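Local coordinates for protein probable transcriptional regulator WhiB7 (Mycobacterium tuberculosis, PDB 7KUG) that acts as a probably redox-responsive transcriptional regulator that carries a [4Fe-4S] cluster and, when overproduced, raises expression of at least ten genes including its own, at residues P16-H21 with S45-R50; D26-D31 with W63-G68. The protein carries 2 engineered substitutions. All blocks are in the same frame, centred on the assembly; numbering follows the deposited sequence.

Contacts 1 and 2 lie about 14 Å apart, centre to centre, and both reach the one iron-sulfur cluster of this small domain. Their segments alternate along the chain, in the order 16-21, 26-31, 45-50, 63-68. Helix 33-43 runs between the second and third segments, and helix 49-59 starts in the third and leads toward strand 65-66. Contact 1 brings two of the cysteine ligands together at the cluster, whereas contact 2 is the more deeply buried and ties the loop ahead of helix 33-43 to the first strand of the antiparallel sheet. They meet where W28 CH2 lies 3.3 Å from C20 CA, so the W28 ring, which also lies near C43, links the cluster site to the packing in contact 2.

Contact 1: P16-H21 with S45-R50; sequences PVLPCH and SCPIRR. With SF4 (iron/sulfur cluster), chain E.
L18 and C46 have the nearest CA atoms of the two segments, 5.8 Å apart. Here the loop at 16-18, turning into a 3-10 segment at 19-21, passes the type I turn C46-R49 that leads into helix 49-59. Two side chains do most of the touching. P19 sets its ring against the start of the turn, with CD 3.8 Å from C46 CB and CG beside S45 OG. L18 reaches over with both methyls: CD2 lies 3.9 Å from C46 SG and also meets P47 CG, while CD1 touches I48 CD1 at 4.1 Å, the two branched chains crossing at about a right angle. The cluster is the third party. C46 SG, anti to its backbone N (chi1 -176°), binds iron FE1 at 2.3 Å; C20 SG binds FE2 at the same length. The sulfur of C46 also accepts a hydrogen bond from I48 N, 3.5 Å long and fairly straight at 157°, which may temper the charge on the thiolate. P19 CD, 3.7 Å from cluster S3, and L18 CD1, near S4, add an apolar lining. R49 NH2 is tied back to V44 O. C43 and C52, also in the cluster pocket, probably supply the other two ligands, as in the four-cysteine [4Fe-4S] site of the WhiB family, where C43 and C46 form a CxxC pair.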
loop_
_atom_site.group_PDB
_atom_site.type_symbol
_atom_site.label_atom_id
_atom_site.label_comp_id
_atom_site.label_asym_id
_atom_site.label_seq_id
_atom_site.Cartn_x
_atom_site.Cartn_y
_atom_site.Cartn_z
ATOM N N PRO A 16 -12.162 -16.959 -1.613
ATOM C CA PRO A 16 -11.391 -17.050 -2.869
ATOM C C PRO A 16 -9.903 -16.706 -2.706
ATOM O O PRO A 16 -9.561 -15.552 -2.898
ATOM C CB PRO A 16 -12.045 -15.997 -3.777
ATOM C CG PRO A 16 -12.509 -14.946 -2.801
ATOM C CD PRO A 16 -13.013 -15.758 -1.627
ATOM N N VAL A 17 -9.058 -17.692 -2.375
ATOM C CA VAL A 17 -7.646 -17.442 -1.954
ATOM C C VAL A 17 -6.906 -16.748 -3.105
ATOM O O VAL A 17 -6.952 -17.228 -4.263
ATOM C CB VAL A 17 -6.910 -18.708 -1.478
ATOM C CG1 VAL A 17 -5.749 -19.075 -2.393
ATOM C CG2 VAL A 17 -6.426 -18.553 -0.041
ATOM N N LEU A 18 -6.267 -15.625 -2.797
ATOM C CA LEU A 18 -5.240 -15.024 -3.679
ATOM C C LEU A 18 -3.875 -15.466 -3.171
ATOM O O LEU A 18 -3.628 -15.488 -1.964
ATOM C CB LEU A 18 -5.403 -13.505 -3.686
ATOM C CG LEU A 18 -6.818 -13.003 -3.973
ATOM C CD1 LEU A 18 -6.878 -11.486 -3.968
ATOM C CD2 LEU A 18 -7.336 -13.541 -5.297
ATOM N N PRO A 19 -2.941 -15.812 -4.083
ATOM C CA PRO A 19 -1.577 -16.143 -3.679
ATOM C C PRO A 19 -0.943 -15.106 -2.745
ATOM O O PRO A 19 -0.128 -15.463 -1.921
ATOM C CB PRO A 19 -0.850 -16.273 -5.019
ATOM C CG PRO A 19 -1.929 -16.766 -5.957
ATOM C CD PRO A 19 -3.182 -16.030 -5.519
ATOM N N CYS A 20 -1.263 -13.820 -2.908
ATOM C CA CYS A 20 -0.567 -12.761 -2.132
ATOM C C CYS A 20 -1.181 -12.633 -0.729
ATOM O O CYS A 20 -0.739 -11.758 0.027
ATOM C CB CYS A 20 -0.564 -11.445 -2.895
ATOM S SG CYS A 20 -2.213 -10.757 -3.181
ATOM N N HIS A 21 -2.120 -13.521 -0.379
ATOM C CA HIS A 21 -2.602 -13.741 1.012
ATOM C C HIS A 21 -1.753 -14.806 1.715
ATOM O O HIS A 21 -2.016 -15.096 2.887
ATOM C CB HIS A 21 -4.096 -14.074 1.002
ATOM C CG HIS A 21 -4.921 -12.919 0.547
ATOM N ND1 HIS A 21 -6.121 -13.078 -0.127
ATOM C CD2 HIS A 21 -4.699 -11.586 0.618
ATOM C CE1 HIS A 21 -6.614 -11.892 -0.426
ATOM N NE2 HIS A 21 -5.762 -10.958 0.030
ATOM N N SER A 45 -0.818 -18.254 -10.848
ATOM C CA SER A 45 -2.059 -19.058 -10.687
ATOM C C SER A 45 -3.209 -18.204 -10.145
ATOM O O SER A 45 -4.301 -18.757 -9.922
ATOM C CB SER A 45 -1.836 -20.237 -9.789
ATOM O OG SER A 45 -1.709 -19.830 -8.435
ATOM N N CYS A 46 -2.978 -16.917 -9.885
ATOM C CA CYS A 46 -4.021 -16.034 -9.307
ATOM C C CYS A 46 -5.247 -15.973 -10.213
ATOM O O CYS A 46 -5.145 -15.698 -11.403
ATOM C CB CYS A 46 -3.502 -14.625 -9.082
ATOM S SG CYS A 46 -4.762 -13.618 -8.276
ATOM N N PRO A 47 -6.463 -16.201 -9.670
ATOM C CA PRO A 47 -7.669 -16.174 -10.499
ATOM C C PRO A 47 -8.024 -14.787 -11.068
ATOM O O PRO A 47 -8.773 -14.722 -12.045
ATOM C CB PRO A 47 -8.764 -16.688 -9.551
ATOM C CG PRO A 47 -8.248 -16.406 -8.158
ATOM C CD PRO A 47 -6.738 -16.516 -8.264
ATOM N N ILE A 48 -7.484 -13.711 -10.491
ATOM C CA ILE A 48 -7.725 -12.310 -10.964
ATOM C C ILE A 48 -6.427 -11.677 -11.493
ATOM O O ILE A 48 -6.353 -10.430 -11.563
ATOM C CB ILE A 48 -8.372 -11.455 -9.859
ATOM C CG1 ILE A 48 -7.439 -11.224 -8.667
ATOM C CG2 ILE A 48 -9.693 -12.054 -9.422
ATOM C CD1 ILE A 48 -7.956 -10.207 -7.678
ATOM N N ARG A 49 -5.441 -12.478 -11.900
ATOM C CA ARG A 49 -4.095 -11.967 -12.269
ATOM C C ARG A 49 -4.208 -10.851 -13.320
ATOM O O ARG A 49 -3.627 -9.788 -13.146
ATOM C CB ARG A 49 -3.206 -13.105 -12.773
ATOM C CG ARG A 49 -1.752 -12.693 -12.932
ATOM C CD ARG A 49 -0.957 -13.772 -13.625
ATOM N NE ARG A 49 -1.158 -13.702 -15.063
ATOM C CZ ARG A 49 -1.061 -14.737 -15.892
ATOM N NH1 ARG A 49 -1.228 -14.548 -17.192
ATOM N NH2 ARG A 49 -0.820 -15.954 -15.426
ATOM N N ARG A 50 -4.943 -11.071 -14.413
ATOM C CA ARG A 50 -4.976 -10.077 -15.515
ATOM C C ARG A 50 -5.726 -8.818 -15.073
ATOM O O ARG A 50 -5.354 -7.734 -15.549
ATOM C CB ARG A 50 -5.620 -10.690 -16.753
ATOM C CG ARG A 50 -4.748 -11.755 -17.389
ATOM C CD ARG A 50 -5.131 -11.949 -18.837
ATOM N NE ARG A 50 -4.129 -12.762 -19.490
ATOM C CZ ARG A 50 -4.173 -14.073 -19.552
ATOM N NH1 ARG A 50 -5.200 -14.721 -19.025
ATOM N NH2 ARG A 50 -3.195 -14.729 -20.152
HETATM FE FE1 SF4 E . -3.275 -11.988 -7.592
HETATM FE FE2 SF4 E . -2.162 -10.733 -5.467
HETATM FE FE3 SF4 E . -2.591 -9.391 -7.826
HETATM FE FE4 SF4 E . -0.632 -11.321 -7.658
HETATM S S1 SF4 E . -0.826 -9.409 -6.533
HETATM S S2 SF4 E . -2.125 -11.044 -9.227
HETATM S S3 SF4 E . -1.608 -12.732 -6.321
HETATM S S4 SF4 E . -4.044 -10.255 -6.487
#

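Contact 2: D26-D31 with W63-G68; sequences DMWFAD and WGVWGG. Engineered in segment 26-31: M27 (natural residue Leu). With SF4 (iron/sulfur cluster), chain E.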
loop_
_atom_site.group_PDB
_atom_site.type_symbol
_atom_site.label_atom_id
_atom_site.label_comp_id
_atom_site.label_asym_id
_atom_site.label_seq_id
_atom_site.Cartn_x
_atom_site.Cartn_y
_atom_site.Cartn_z
ATOM N N ASP A 26 5.249 -8.223 2.249
ATOM C CA ASP A 26 6.425 -7.501 1.716
ATOM C C ASP A 26 7.150 -8.358 0.677
ATOM O O ASP A 26 8.011 -7.805 -0.011
ATOM C CB ASP A 26 7.347 -7.045 2.841
ATOM C CG ASP A 26 6.852 -5.791 3.538
ATOM O OD1 ASP A 26 5.886 -5.152 3.034
ATOM O OD2 ASP A 26 7.434 -5.460 4.591
HETATM N N MSE A 27 6.807 -9.640 0.533
HETATM C CA MSE A 27 7.354 -10.464 -0.577
HETATM C C MSE A 27 7.056 -9.775 -1.915
HETATM O O MSE A 27 7.888 -9.894 -2.838
HETATM C CB MSE A 27 6.780 -11.881 -0.543
HETATM C CG MSE A 27 7.394 -12.752 0.525
HETATM SE SE MSE A 27 6.591 -14.545 0.499
HETATM C CE MSE A 27 6.287 -14.734 -1.435
ATOM N N TRP A 28 5.926 -9.063 -2.020
ATOM C CA TRP A 28 5.498 -8.424 -3.294
ATOM C C TRP A 28 6.198 -7.069 -3.464
ATOM O O TRP A 28 5.988 -6.430 -4.516
ATOM C CB TRP A 28 3.963 -8.353 -3.379
ATOM C CG TRP A 28 3.422 -9.681 -3.803
ATOM C CD1 TRP A 28 3.129 -10.070 -5.073
ATOM C CD2 TRP A 28 3.253 -10.849 -2.973
ATOM N NE1 TRP A 28 2.772 -11.392 -5.098
ATOM C CE2 TRP A 28 2.824 -11.893 -3.826
ATOM C CE3 TRP A 28 3.394 -11.110 -1.605
ATOM C CZ2 TRP A 28 2.553 -13.174 -3.354
ATOM C CZ3 TRP A 28 3.124 -12.380 -1.137
ATOM C CH2 TRP A 28 2.679 -13.385 -2.001
ATOM N N PHE A 29 7.047 -6.688 -2.500
ATOM C CA PHE A 29 7.816 -5.415 -2.491
ATOM C C PHE A 29 9.251 -5.717 -2.061
ATOM O O PHE A 29 9.859 -4.974 -1.267
ATOM C CB PHE A 29 7.122 -4.383 -1.604
ATOM C CG PHE A 29 5.732 -4.050 -2.068
ATOM C CD1 PHE A 29 4.643 -4.778 -1.619
ATOM C CD2 PHE A 29 5.508 -2.993 -2.936
ATOM C CE1 PHE A 29 3.362 -4.469 -2.047
ATOM C CE2 PHE A 29 4.224 -2.704 -3.378
ATOM C CZ PHE A 29 3.158 -3.429 -2.925
ATOM N N ALA A 30 9.766 -6.841 -2.554
ATOM C CA ALA A 30 11.073 -7.415 -2.171
ATOM C C ALA A 30 12.212 -6.490 -2.610
ATOM O O ALA A 30 12.066 -5.778 -3.631
ATOM C CB ALA A 30 11.232 -8.795 -2.757
ATOM N N ASP A 31 13.323 -6.532 -1.868
ATOM C CA ASP A 31 14.469 -5.600 -2.035
ATOM C C ASP A 31 15.519 -6.214 -2.972
ATOM O O ASP A 31 16.502 -5.521 -3.261
ATOM C CB ASP A 31 15.071 -5.206 -0.683
ATOM C CG ASP A 31 15.478 -6.375 0.200
ATOM O OD1 ASP A 31 15.776 -7.451 -0.348
ATOM O OD2 ASP A 31 15.488 -6.200 1.434
ATOM N N TRP A 63 5.779 0.849 -7.665
ATOM C CA TRP A 63 6.677 -0.295 -7.387
ATOM C C TRP A 63 5.841 -1.503 -6.996
ATOM O O TRP A 63 4.619 -1.370 -6.909
ATOM C CB TRP A 63 7.754 0.045 -6.343
ATOM C CG TRP A 63 7.329 0.047 -4.902
ATOM C CD1 TRP A 63 6.125 0.413 -4.384
ATOM C CD2 TRP A 63 8.162 -0.284 -3.775
ATOM N NE1 TRP A 63 6.139 0.307 -3.019
ATOM C CE2 TRP A 63 7.376 -0.118 -2.617
ATOM C CE3 TRP A 63 9.484 -0.724 -3.633
ATOM C CZ2 TRP A 63 7.874 -0.360 -1.337
ATOM C CZ3 TRP A 63 9.973 -0.976 -2.367
ATOM C CH2 TRP A 63 9.176 -0.796 -1.238
ATOM N N GLY A 64 6.524 -2.630 -6.811
ATOM C CA GLY A 64 5.932 -3.873 -6.307
ATOM C C GLY A 64 5.533 -4.787 -7.453
ATOM O O GLY A 64 5.587 -4.376 -8.651
ATOM N N VAL A 65 5.135 -6.000 -7.096
ATOM C CA VAL A 65 4.663 -7.012 -8.076
ATOM C C VAL A 65 3.140 -7.010 -8.051
ATOM O O VAL A 65 2.529 -7.198 -6.993
ATOM C CB VAL A 65 5.276 -8.395 -7.809
ATOM C CG1 VAL A 65 4.608 -9.477 -8.652
ATOM C CG2 VAL A 65 6.778 -8.355 -8.058
ATOM N N TRP A 66 2.552 -6.805 -9.215
ATOM C CA TRP A 66 1.094 -6.760 -9.404
ATOM C C TRP A 66 0.817 -7.584 -10.660
ATOM O O TRP A 66 1.526 -7.356 -11.644
ATOM C CB TRP A 66 0.587 -5.323 -9.586
ATOM C CG TRP A 66 1.014 -4.344 -8.546
ATOM C CD1 TRP A 66 2.249 -3.777 -8.431
ATOM C CD2 TRP A 66 0.205 -3.783 -7.497
ATOM N NE1 TRP A 66 2.266 -2.910 -7.376
ATOM C CE2 TRP A 66 1.033 -2.888 -6.788
ATOM C CE3 TRP A 66 -1.124 -3.936 -7.100
ATOM C CZ2 TRP A 66 0.566 -2.160 -5.689
ATOM C CZ3 TRP A 66 -1.590 -3.208 -6.026
ATOM C CH2 TRP A 66 -0.749 -2.342 -5.329
ATOM N N GLY A 67 -0.178 -8.474 -10.622
ATOM C CA GLY A 67 -0.561 -9.272 -11.797
ATOM C C GLY A 67 0.634 -10.017 -12.367
ATOM O O GLY A 67 0.686 -10.201 -13.593
ATOM N N GLY A 68 1.597 -10.379 -11.505
ATOM C CA GLY A 68 2.783 -11.179 -11.862
ATOM C C GLY A 68 3.798 -10.387 -12.654
ATOM O O GLY A 68 4.656 -11.009 -13.294
HETATM FE FE1 SF4 E . -3.275 -11.988 -7.592
HETATM FE FE2 SF4 E . -2.162 -10.733 -5.467
HETATM FE FE3 SF4 E . -2.591 -9.391 -7.826
HETATM FE FE4 SF4 E . -0.632 -11.321 -7.658
HETATM S S1 SF4 E . -0.826 -9.409 -6.533
HETATM S S2 SF4 E . -2.125 -11.044 -9.227
HETATM S S3 SF4 E . -1.608 -12.732 -6.321
HETATM S S4 SF4 E . -4.044 -10.255 -6.487
#
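F29 packs against W63, G64 and W66, and its side chain can be followed outward. CB sits over the six-membered ring of W63, 4.2 Å from the centroid and 16° off the normal, a CH-pi contact. CG is anti to the carbonyl carbon (chi1 -60°). Farther out, CD2 lies over the same indole face toward its rim, 3.4 Å from W63 CE2, with the planes of the phenyl and the five-membered ring inclined at 52°. CD2 also closes to 3.5 Å on CA of G64, which has no side chain to hold the ring off, and CE2 continues past NE1 of W63. At the tip, CZ meets W66 CZ2 at 4.0 Å, the tryptophan atom lying at the phenyl edge. W66 NE1 donates to W63 O at 2.9 Å. Beside this, V65 N gives W28 O a 2.8 Å hydrogen bond, and V65 CB lies 3.9 Å from W28 CD1. W28 faces A39, M42 and C43 of helix 33-43; W66 faces A56 and R59 of helix 49-59 and meets F71 of strand 69-72 edge-to-face. F29 and W63 face another protein's chain, F29 packing on a basic side chain and W63 NE1 bonding its backbone.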